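Local coordinates for putative aminooxidase (Propionibacterium acnes, PDB 2BA9), which isomerises polyunsaturated fatty acids, producing conjugated linoleic acid from linoleic acid, with bound flavin-adenine dinucleotide, at residues A[91-96]-A[301-306]; A[166-171]-A[295-300]. All blocks are in the same frame, centred on the assembly; numbering follows the deposited sequence.

Both contacts involve the chain that runs from strand 295-297 into the loop after it. Contact 2 holds the strand end against helix 166-170, close to the flavin. It is buried and mostly apolar, made by aromatic rings and one methyl group. Contact 1 holds the next residues, 301-306, against the turn at 91-96. It lies nearer the surface, is only partly buried, and is built from charges, an amide and waters. The centres of contact 1 and contact 2 are about 9 Å apart. Leu91 N probably bonds to Tyr297 O where the strands pair, and just beyond them Glu93 N probably bonds to Asp300 OD2. The chemistry thus changes from charged to apolar toward the cofactor.

Contact 1 (A[91-96]-A[301-306]); sequences LHEDGE and NMRPER
Glu93 and Asn301 mark the closest approach of the two backbones, 6.1 Å between their CA atoms, and both segments are largely loop and turn here. Glu93 crosses both arginines at about a right angle and carries most of the contact. Its chi1 of 66° sets CG between the backbone N and the carbonyl carbon, and the rest of the chain runs out extended. Glu93 OE2 meets Arg303 NH2 at 2.7 Å in a salt bridge, at the edge of the guanidinium and nearly in its plane. Arg306 is met differently. The carboxylate stacks on one face of its guanidinium, with the planes 17° apart and Glu93 OE1 3.6 Å above the centre. The link from OE2 to Arg306 NE is long and a matter of charge alone. Two of the Arg306 nitrogens turn instead to Asn301 OD1, which accepts from NE at 2.9 Å and, less straight, from NH2. This double grip probably fixes the guanidinium as a platform for Glu93. Water 1 donates to Glu93 O and accepts from Asn301 ND2, bridging the segments. The 92-95 type I turn, with Gly95 at positive phi, closes the hairpin of strands 88-91 and 97-98. Segment 301-306 lies in the loop between strands 295-297 and 310-315 of the same sheet, and Asn301 packs on Asp351 and Phe355 of helix 341-355.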
ATOM      1  N   LEU A  91       4.336   4.783  22.743  1.00 24.89           N
ATOM      2  CA  LEU A  91       3.650   4.175  23.865  1.00 25.16           C
ATOM      3  C   LEU A  91       4.118   2.744  24.027  1.00 25.07           C
ATOM      4  O   LEU A  91       4.393   2.065  23.046  1.00 25.78           O
ATOM      5  CB  LEU A  91       2.138   4.106  23.607  1.00 25.09           C
ATOM      6  CG  LEU A  91       1.378   5.400  23.338  1.00 25.30           C
ATOM      7  CD1 LEU A  91      -0.073   5.062  23.117  1.00 25.15           C
ATOM      8  CD2 LEU A  91       1.575   6.388  24.487  1.00 22.69           C
ATOM      9  N   HIS A  92       4.180   2.294  25.271  1.00 25.26           N
ATOM     10  CA  HIS A  92       4.349   0.883  25.572  1.00 25.01           C
ATOM     11  C   HIS A  92       2.979   0.224  25.511  1.00 25.34           C
ATOM     12  O   HIS A  92       1.943   0.890  25.437  1.00 25.04           O
ATOM     13  CB  HIS A  92       5.019   0.683  26.942  1.00 24.88           C
ATOM     14  CG  HIS A  92       6.492   0.952  26.936  1.00 23.52           C
ATOM     15  ND1 HIS A  92       7.379   0.192  26.208  1.00 22.72           N
ATOM     16  CD2 HIS A  92       7.234   1.880  27.583  1.00 22.47           C
ATOM     17  CE1 HIS A  92       8.603   0.653  26.390  1.00 22.64           C
ATOM     18  NE2 HIS A  92       8.543   1.682  27.216  1.00 22.51           N
ATOM     19  N   GLU A  93       2.970  -1.100  25.525  1.00 25.34           N
ATOM     20  CA  GLU A  93       1.721  -1.826  25.416  1.00 25.48           C
ATOM     21  C   GLU A  93       0.775  -1.582  26.590  1.00 24.85           C
ATOM     22  O   GLU A  93      -0.412  -1.884  26.479  1.00 24.73           O
ATOM     23  CB  GLU A  93       1.976  -3.317  25.260  1.00 25.69           C
ATOM     24  CG  GLU A  93       2.603  -3.992  26.456  1.00 26.58           C
ATOM     25  CD  GLU A  93       2.942  -5.409  26.128  1.00 28.29           C
ATOM     26  OE1 GLU A  93       2.518  -6.312  26.859  1.00 29.73           O
ATOM     27  OE2 GLU A  93       3.599  -5.611  25.093  1.00 32.14           O
ATOM     28  N   ASP A  94       1.299  -1.047  27.695  1.00 24.89           N
ATOM     29  CA  ASP A  94       0.483  -0.665  28.854  1.00 24.88           C
ATOM     30  C   ASP A  94       0.077   0.814  28.861  1.00 24.73           C
ATOM     31  O   ASP A  94      -0.488   1.302  29.845  1.00 24.52           O
ATOM     32  CB  ASP A  94       1.231  -0.986  30.155  1.00 24.97           C
ATOM     33  CG  ASP A  94       2.417  -0.057  30.401  1.00 26.07           C
ATOM     34  OD1 ASP A  94       2.640   0.872  29.586  1.00 23.37           O
ATOM     35  OD2 ASP A  94       3.134  -0.273  31.411  1.00 27.32           O
ATOM     36  N   GLY A  95       0.381   1.538  27.789  1.00 24.29           N
ATOM     37  CA  GLY A  95      -0.017   2.943  27.684  1.00 24.31           C
ATOM     38  C   GLY A  95       0.982   3.979  28.187  1.00 24.49           C
ATOM     39  O   GLY A  95       0.713   5.184  28.097  1.00 24.11           O
ATOM     40  N   GLU A  96       2.129   3.522  28.685  1.00 24.12           N
ATOM     41  CA  GLU A  96       3.197   4.420  29.128  1.00 24.43           C
ATOM     42  C   GLU A  96       3.899   5.119  27.948  1.00 24.35           C
ATOM     43  O   GLU A  96       4.366   4.476  27.002  1.00 24.62           O
ATOM     44  CB  GLU A  96       4.211   3.647  29.952  1.00 24.05           C
ATOM     45  CG  GLU A  96       5.148   4.521  30.763  1.00 25.10           C
ATOM     46  CD  GLU A  96       6.230   3.718  31.397  1.00 24.99           C
ATOM     47  OE1 GLU A  96       7.024   3.098  30.646  1.00 26.24           O
ATOM     48  OE2 GLU A  96       6.257   3.676  32.638  1.00 24.53           O
ATOM     49  N   ASN A 301       3.468  -3.507  20.441  1.00 24.51           N
ATOM     50  CA  ASN A 301       2.326  -4.200  19.807  1.00 24.45           C
ATOM     51  C   ASN A 301       2.557  -4.540  18.326  1.00 24.79           C
ATOM     52  O   ASN A 301       1.674  -5.106  17.685  1.00 24.57           O
ATOM     53  CB  ASN A 301       1.026  -3.394  19.972  1.00 23.79           C
ATOM     54  CG  ASN A 301       0.429  -3.499  21.378  1.00 23.21           C
ATOM     55  OD1 ASN A 301       0.883  -4.288  22.209  1.00 22.21           O
ATOM     56  ND2 ASN A 301      -0.627  -2.728  21.632  1.00 22.80           N
ATOM     57  N   MET A 302       3.762  -4.237  17.832  1.00 25.39           N
ATOM     58  CA  MET A 302       4.209  -4.599  16.478  1.00 25.85           C
ATOM     59  C   MET A 302       5.004  -5.920  16.429  1.00 26.08           C
ATOM     60  O   MET A 302       5.407  -6.368  15.355  1.00 26.22           O
ATOM     61  CB  MET A 302       5.087  -3.481  15.920  1.00 25.64           C
ATOM     62  CG  MET A 302       4.393  -2.160  15.767  1.00 25.10           C
ATOM     63  SD  MET A 302       5.571  -0.871  15.327  1.00 23.44           S
ATOM     64  CE  MET A 302       4.709   0.620  15.890  1.00 26.93           C
ATOM     65  N   ARG A 303       5.267  -6.498  17.598  1.00 26.82           N
ATOM     66  CA  ARG A 303       5.781  -7.847  17.737  1.00 27.27           C
ATOM     67  C   ARG A 303       4.733  -8.862  17.272  1.00 27.38           C
ATOM     68  O   ARG A 303       3.549  -8.711  17.593  1.00 27.40           O
ATOM     69  CB  ARG A 303       6.029  -8.159  19.207  1.00 28.31           C
ATOM     70  CG  ARG A 303       7.129  -7.393  19.859  1.00 30.71           C
ATOM     71  CD  ARG A 303       7.490  -8.016  21.213  1.00 34.60           C
ATOM     72  NE  ARG A 303       6.715  -7.458  22.328  1.00 36.79           N
ATOM     73  CZ  ARG A 303       5.910  -8.141  23.141  1.00 37.84           C
ATOM     74  NH1 ARG A 303       5.740  -9.451  23.010  1.00 39.38           N
ATOM     75  NH2 ARG A 303       5.286  -7.503  24.118  1.00 37.97           N
ATOM     76  N   PRO A 304       5.158  -9.932  16.580  1.00 27.21           N
ATOM     77  CA  PRO A 304       4.246 -11.008  16.156  1.00 27.36           C
ATOM     78  C   PRO A 304       3.470 -11.625  17.321  1.00 27.71           C
ATOM     79  O   PRO A 304       2.324 -12.033  17.169  1.00 28.14           O
ATOM     80  CB  PRO A 304       5.201 -12.035  15.548  1.00 27.49           C
ATOM     81  CG  PRO A 304       6.352 -11.232  15.080  1.00 27.15           C
ATOM     82  CD  PRO A 304       6.535 -10.206  16.145  1.00 27.25           C
ATOM     83  N   GLU A 305       4.117 -11.660  18.484  1.00 27.95           N
ATOM     84  CA  GLU A 305       3.525 -12.119  19.729  1.00 27.53           C
ATOM     85  C   GLU A 305       2.346 -11.249  20.152  1.00 27.03           C
ATOM     86  O   GLU A 305       1.529 -11.662  20.978  1.00 27.38           O
ATOM     87  CB  GLU A 305       4.595 -12.083  20.829  1.00 27.78           C
ATOM     88  CG  GLU A 305       5.709 -13.112  20.667  1.00 28.42           C
ATOM     89  CD  GLU A 305       6.885 -12.693  19.776  1.00 28.32           C
ATOM     90  OE1 GLU A 305       6.971 -11.529  19.313  1.00 28.24           O
ATOM     91  OE2 GLU A 305       7.747 -13.565  19.545  1.00 29.22           O
ATOM     92  N   ARG A 306       2.264 -10.042  19.595  1.00 26.22           N
ATOM     93  CA  ARG A 306       1.187  -9.107  19.907  1.00 25.50           C
ATOM     94  C   ARG A 306       0.207  -8.867  18.744  1.00 24.99           C
ATOM     95  O   ARG A 306      -0.582  -7.914  18.772  1.00 24.35           O
ATOM     96  CB  ARG A 306       1.802  -7.782  20.380  1.00 25.10           C
ATOM     97  CG  ARG A 306       2.541  -7.879  21.703  1.00 25.11           C
ATOM     98  CD  ARG A 306       1.621  -8.167  22.898  1.00 23.87           C
ATOM     99  NE  ARG A 306       0.817  -7.004  23.271  1.00 22.53           N
ATOM    100  CZ  ARG A 306      -0.017  -6.964  24.304  1.00 23.89           C
ATOM    101  NH1 ARG A 306      -0.145  -8.011  25.107  1.00 25.44           N
ATOM    102  NH2 ARG A 306      -0.718  -5.865  24.551  1.00 24.68           N
TER
HETATM  103  O   HOH W   1      -1.784  -3.129  24.468  1.00 20.47           O
HETATM  104  O   HOH W   2       3.361  -8.776  26.710  1.00 32.83           O

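Contact 2 (A[166-171]-A[295-300]); sequences TAFGYG and SGYVPD. With FAD (flavin-adenine dinucleotide), chain D.
Thr166 OG1 donates to Gly171 O at 2.6 Å and ties the first residue of the weakly bonded helix 166-170, which has a wider pi-type turn, to Gly171, just beyond it. From this helix Ala167 and Phe168 meet Tyr297. Ala167 CB makes an apolar touch to Tyr297 CD1 at 4.2 Å. Phe168 CE1 lies 3.2 Å from Tyr297 OH, a van der Waals approach with the oxygen at the edge of the Phe168 ring, near its plane. The rings also touch edge to edge, with Phe168 CE1 3.9 Å from Tyr297 CE1. A chi1 of -78° places Phe168 CG anti to its carbonyl carbon, and the ring reaches out between tyrosine and cofactor. On the flavin side of the ring, Phe168 CE2 is 3.5 Å from FAD O4, near the ring plane. Tyr170 OH comes within 3.9 Å of FAD C10 and also bonds to the carbonyl of Gly406. Val312 of strand 310-315 touches both Ala167 and Tyr297. Between the two segments the contact rests on carbon-carbon touches and the hydroxyl at the ring edge. Tyr297 OH hydrogen-bonds to a dodecaethylene glycol, probably from the crystallisation liquor. That glycol is consistent with a pocket that could accept a long, flexible chain near the flavin.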
ATOM      1  N   THR A 166       5.558  -1.989   9.842  1.00 26.51           N
ATOM      2  CA  THR A 166       4.671  -2.968  10.459  1.00 26.77           C
ATOM      3  C   THR A 166       3.364  -2.337  10.961  1.00 26.71           C
ATOM      4  O   THR A 166       2.281  -2.873  10.729  1.00 26.72           O
ATOM      5  CB  THR A 166       5.387  -3.714  11.598  1.00 26.74           C
ATOM      6  OG1 THR A 166       6.526  -4.406  11.062  1.00 27.68           O
ATOM      7  CG2 THR A 166       4.457  -4.714  12.281  1.00 26.22           C
ATOM      8  N   ALA A 167       3.477  -1.206  11.641  1.00 27.19           N
ATOM      9  CA  ALA A 167       2.318  -0.433  12.113  1.00 27.15           C
ATOM     10  C   ALA A 167       1.400   0.009  10.966  1.00 27.30           C
ATOM     11  O   ALA A 167       0.173   0.068  11.131  1.00 27.38           O
ATOM     12  CB  ALA A 167       2.794   0.786  12.907  1.00 27.21           C
ATOM     13  N   PHE A 168       2.009   0.320   9.817  1.00 27.42           N
ATOM     14  CA  PHE A 168       1.284   0.695   8.580  1.00 27.13           C
ATOM     15  C   PHE A 168       0.759  -0.545   7.851  1.00 26.56           C
ATOM     16  O   PHE A 168       0.286  -0.454   6.719  1.00 26.43           O
ATOM     17  CB  PHE A 168       2.173   1.507   7.618  1.00 27.48           C
ATOM     18  CG  PHE A 168       2.336   2.964   7.992  1.00 28.14           C
ATOM     19  CD1 PHE A 168       2.798   3.328   9.240  1.00 28.84           C
ATOM     20  CD2 PHE A 168       2.073   3.961   7.063  1.00 29.58           C
ATOM     21  CE1 PHE A 168       2.964   4.665   9.582  1.00 30.70           C
ATOM     22  CE2 PHE A 168       2.257   5.298   7.377  1.00 30.97           C
ATOM     23  CZ  PHE A 168       2.711   5.655   8.649  1.00 30.02           C
ATOM     24  N   GLY A 169       0.853  -1.701   8.499  1.00 25.89           N
ATOM     25  CA  GLY A 169       0.098  -2.865   8.101  1.00 25.71           C
ATOM     26  C   GLY A 169       0.797  -3.753   7.110  1.00 25.27           C
ATOM     27  O   GLY A 169       0.213  -4.711   6.606  1.00 25.16           O
ATOM     28  N   TYR A 170       2.064  -3.460   6.877  1.00 25.33           N
ATOM     29  CA  TYR A 170       2.849  -4.171   5.883  1.00 25.95           C
ATOM     30  C   TYR A 170       3.429  -5.485   6.395  1.00 25.80           C
ATOM     31  O   TYR A 170       4.043  -6.225   5.636  1.00 27.18           O
ATOM     32  CB  TYR A 170       3.957  -3.258   5.359  1.00 26.18           C
ATOM     33  CG  TYR A 170       3.432  -2.047   4.613  1.00 26.53           C
ATOM     34  CD1 TYR A 170       2.670  -2.210   3.447  1.00 27.39           C
ATOM     35  CD2 TYR A 170       3.700  -0.750   5.051  1.00 28.04           C
ATOM     36  CE1 TYR A 170       2.182  -1.117   2.739  1.00 27.14           C
ATOM     37  CE2 TYR A 170       3.218   0.373   4.342  1.00 28.02           C
ATOM     38  CZ  TYR A 170       2.450   0.173   3.184  1.00 28.06           C
ATOM     39  OH  TYR A 170       1.957   1.244   2.456  1.00 25.31           O
ATOM     40  N   GLY A 171       3.236  -5.794   7.666  1.00 25.61           N
ATOM     41  CA  GLY A 171       3.662  -7.087   8.180  1.00 25.45           C
ATOM     42  C   GLY A 171       4.989  -7.021   8.887  1.00 25.33           C
ATOM     43  O   GLY A 171       5.449  -5.947   9.241  1.00 25.55           O
ATOM     44  N   SER A 295      -0.832  11.829  17.807  1.00 24.94           N
ATOM     45  CA  SER A 295      -0.942  10.412  17.381  1.00 24.71           C
ATOM     46  C   SER A 295       0.003   9.540  18.220  1.00 24.73           C
ATOM     47  O   SER A 295       0.955  10.026  18.800  1.00 25.09           O
ATOM     48  CB  SER A 295      -0.634  10.243  15.885  1.00 24.21           C
ATOM     49  OG  SER A 295      -1.610  10.876  15.070  1.00 23.81           O
ATOM     50  N   GLY A 296      -0.261   8.247  18.291  1.00 25.00           N
ATOM     51  CA  GLY A 296       0.595   7.363  19.083  1.00 25.06           C
ATOM     52  C   GLY A 296       0.954   6.066  18.393  1.00 24.96           C
ATOM     53  O   GLY A 296       0.097   5.445  17.763  1.00 25.27           O
ATOM     54  N   TYR A 297       2.222   5.672  18.522  1.00 25.47           N
ATOM     55  CA  TYR A 297       2.735   4.389  18.031  1.00 25.40           C
ATOM     56  C   TYR A 297       3.036   3.456  19.200  1.00 25.24           C
ATOM     57  O   TYR A 297       3.333   3.901  20.321  1.00 24.65           O
ATOM     58  CB  TYR A 297       4.021   4.571  17.221  1.00 26.41           C
ATOM     59  CG  TYR A 297       3.815   5.127  15.820  1.00 27.34           C
ATOM     60  CD1 TYR A 297       4.041   4.353  14.689  1.00 28.57           C
ATOM     61  CD2 TYR A 297       3.390   6.436  15.639  1.00 28.70           C
ATOM     62  CE1 TYR A 297       3.856   4.891  13.404  1.00 28.22           C
ATOM     63  CE2 TYR A 297       3.197   6.967  14.385  1.00 28.82           C
ATOM     64  CZ  TYR A 297       3.422   6.193  13.268  1.00 28.65           C
ATOM     65  OH  TYR A 297       3.212   6.756  12.022  1.00 28.47           O
ATOM     66  N   VAL A 298       2.964   2.157  18.924  1.00 24.96           N
ATOM     67  CA  VAL A 298       3.137   1.141  19.958  1.00 24.51           C
ATOM     68  C   VAL A 298       4.027   0.020  19.443  1.00 24.77           C
ATOM     69  O   VAL A 298       3.532  -1.046  19.011  1.00 25.57           O
ATOM     70  CB  VAL A 298       1.786   0.600  20.479  1.00 24.12           C
ATOM     71  CG1 VAL A 298       1.968  -0.148  21.809  1.00 22.73           C
ATOM     72  CG2 VAL A 298       0.803   1.723  20.677  1.00 22.93           C
ATOM     73  N   PRO A 299       5.354   0.262  19.456  1.00 24.42           N
ATOM     74  CA  PRO A 299       6.313  -0.763  19.041  1.00 24.29           C
ATOM     75  C   PRO A 299       6.094  -2.087  19.746  1.00 24.01           C
ATOM     76  O   PRO A 299       6.165  -3.127  19.118  1.00 24.43           O
ATOM     77  CB  PRO A 299       7.662  -0.153  19.425  1.00 23.99           C
ATOM     78  CG  PRO A 299       7.418   1.324  19.367  1.00 24.09           C
ATOM     79  CD  PRO A 299       6.026   1.531  19.818  1.00 24.26           C
ATOM     80  N   ASP A 300       5.807  -2.046  21.042  1.00 24.55           N
ATOM     81  CA  ASP A 300       5.481  -3.263  21.789  1.00 24.78           C
ATOM     82  C   ASP A 300       4.473  -4.147  21.060  1.00 24.66           C
ATOM     83  O   ASP A 300       4.602  -5.378  21.082  1.00 24.31           O
ATOM     84  CB  ASP A 300       4.934  -2.930  23.193  1.00 24.35           C
ATOM     85  CG  ASP A 300       6.024  -2.555  24.174  1.00 25.61           C
ATOM     86  OD1 ASP A 300       7.232  -2.755  23.880  1.00 27.67           O
ATOM     87  OD2 ASP A 300       5.675  -2.059  25.257  1.00 26.22           O
TER
HETATM   88  PA  FAD D 500      -6.398  -0.373  -4.483  1.00 19.59           P
HETATM   89  O1A FAD D 500      -6.138   0.945  -3.815  1.00 19.96           O
HETATM   90  O2A FAD D 500      -6.786  -1.528  -3.582  1.00 19.83           O
HETATM   91  O5B FAD D 500      -7.603  -0.189  -5.522  1.00 20.92           O
HETATM   92  C5B FAD D 500      -7.967  -1.305  -6.299  1.00 23.05           C
HETATM   93  C4B FAD D 500      -9.257  -1.023  -7.039  1.00 23.62           C
HETATM   94  O4B FAD D 500      -9.579  -2.144  -7.838  1.00 24.57           O
HETATM   95  C3B FAD D 500     -10.420  -0.756  -6.081  1.00 23.93           C
HETATM   96  O3B FAD D 500     -11.046   0.463  -6.413  1.00 23.63           O
HETATM   97  C2B FAD D 500     -11.314  -1.960  -6.262  1.00 24.35           C
HETATM   98  O2B FAD D 500     -12.685  -1.688  -5.969  1.00 24.46           O
HETATM   99  C1B FAD D 500     -10.958  -2.394  -7.695  1.00 24.38           C
HETATM  100  N9A FAD D 500     -11.301  -3.813  -7.900  1.00 23.97           N
HETATM  101  C8A FAD D 500     -10.905  -4.892  -7.138  1.00 24.64           C
HETATM  102  N7A FAD D 500     -11.464  -6.022  -7.655  1.00 23.58           N
HETATM  103  C5A FAD D 500     -12.210  -5.674  -8.741  1.00 24.46           C
HETATM  104  C6A FAD D 500     -13.009  -6.409  -9.640  1.00 23.92           C
HETATM  105  N6A FAD D 500     -12.827  -7.765  -9.740  1.00 23.78           N
HETATM  106  N1A FAD D 500     -13.632  -5.734 -10.685  1.00 24.67           N
HETATM  107  C2A FAD D 500     -13.531  -4.356 -10.816  1.00 25.15           C
HETATM  108  N3A FAD D 500     -12.746  -3.644  -9.919  1.00 24.60           N
HETATM  109  C4A FAD D 500     -12.115  -4.281  -8.893  1.00 24.25           C
HETATM  110  N1  FAD D 500      -0.144   4.305   0.777  1.00 25.89           N
HETATM  111  C2  FAD D 500       0.841   5.270   0.837  1.00 28.77           C
HETATM  112  O2  FAD D 500       1.446   5.595  -0.185  1.00 25.85           O
HETATM  113  N3  FAD D 500       1.165   5.845   2.050  1.00 29.83           N
HETATM  114  C4  FAD D 500       0.486   5.481   3.195  1.00 29.28           C
HETATM  115  O4  FAD D 500       0.789   6.032   4.265  1.00 30.85           O
HETATM  116  C4X FAD D 500      -0.523   4.515   3.133  1.00 27.21           C
HETATM  117  N5  FAD D 500      -1.210   4.107   4.264  1.00 24.38           N
HETATM  118  C5X FAD D 500      -2.312   3.278   4.187  1.00 24.27           C
HETATM  119  C6  FAD D 500      -3.071   2.999   5.322  1.00 23.47           C
HETATM  120  C7  FAD D 500      -4.201   2.191   5.221  1.00 23.93           C
HETATM  121  C7M FAD D 500      -5.005   1.927   6.462  1.00 23.84           C
HETATM  122  C8  FAD D 500      -4.563   1.654   3.988  1.00 23.67           C
HETATM  123  C8M FAD D 500      -5.767   0.777   3.828  1.00 22.83           C
HETATM  124  C9  FAD D 500      -3.795   1.934   2.862  1.00 23.66           C
HETATM  125  C9A FAD D 500      -2.657   2.738   2.946  1.00 24.16           C
HETATM  126  N10 FAD D 500      -1.854   3.017   1.825  1.00 23.80           N
HETATM  127  C10 FAD D 500      -0.842   3.946   1.904  1.00 25.30           C
HETATM  128  C1' FAD D 500      -1.837   2.101   0.647  1.00 20.63           C
HETATM  129  C2' FAD D 500      -2.556   2.701  -0.554  1.00 19.91           C
HETATM  130  O2' FAD D 500      -3.830   3.230  -0.205  1.00 21.29           O
HETATM  131  C3' FAD D 500      -2.683   1.607  -1.603  1.00 20.46           C
HETATM  132  O3' FAD D 500      -1.403   1.007  -1.817  1.00 20.43           O
HETATM  133  C4' FAD D 500      -3.252   2.159  -2.900  1.00 20.53           C
HETATM  134  O4' FAD D 500      -4.624   2.506  -2.755  1.00 24.59           O
HETATM  135  C5' FAD D 500      -3.047   1.123  -3.995  1.00 21.46           C
HETATM  136  O5' FAD D 500      -3.815   1.451  -5.118  1.00 20.30           O
HETATM  137  P   FAD D 500      -4.236   0.297  -6.175  1.00 20.53           P
HETATM  138  O1P FAD D 500      -5.114   0.876  -7.268  1.00 20.58           O
HETATM  139  O2P FAD D 500      -2.986  -0.310  -6.710  1.00 23.73           O
HETATM  140  O3P FAD D 500      -5.110  -0.772  -5.355  1.00 21.28           O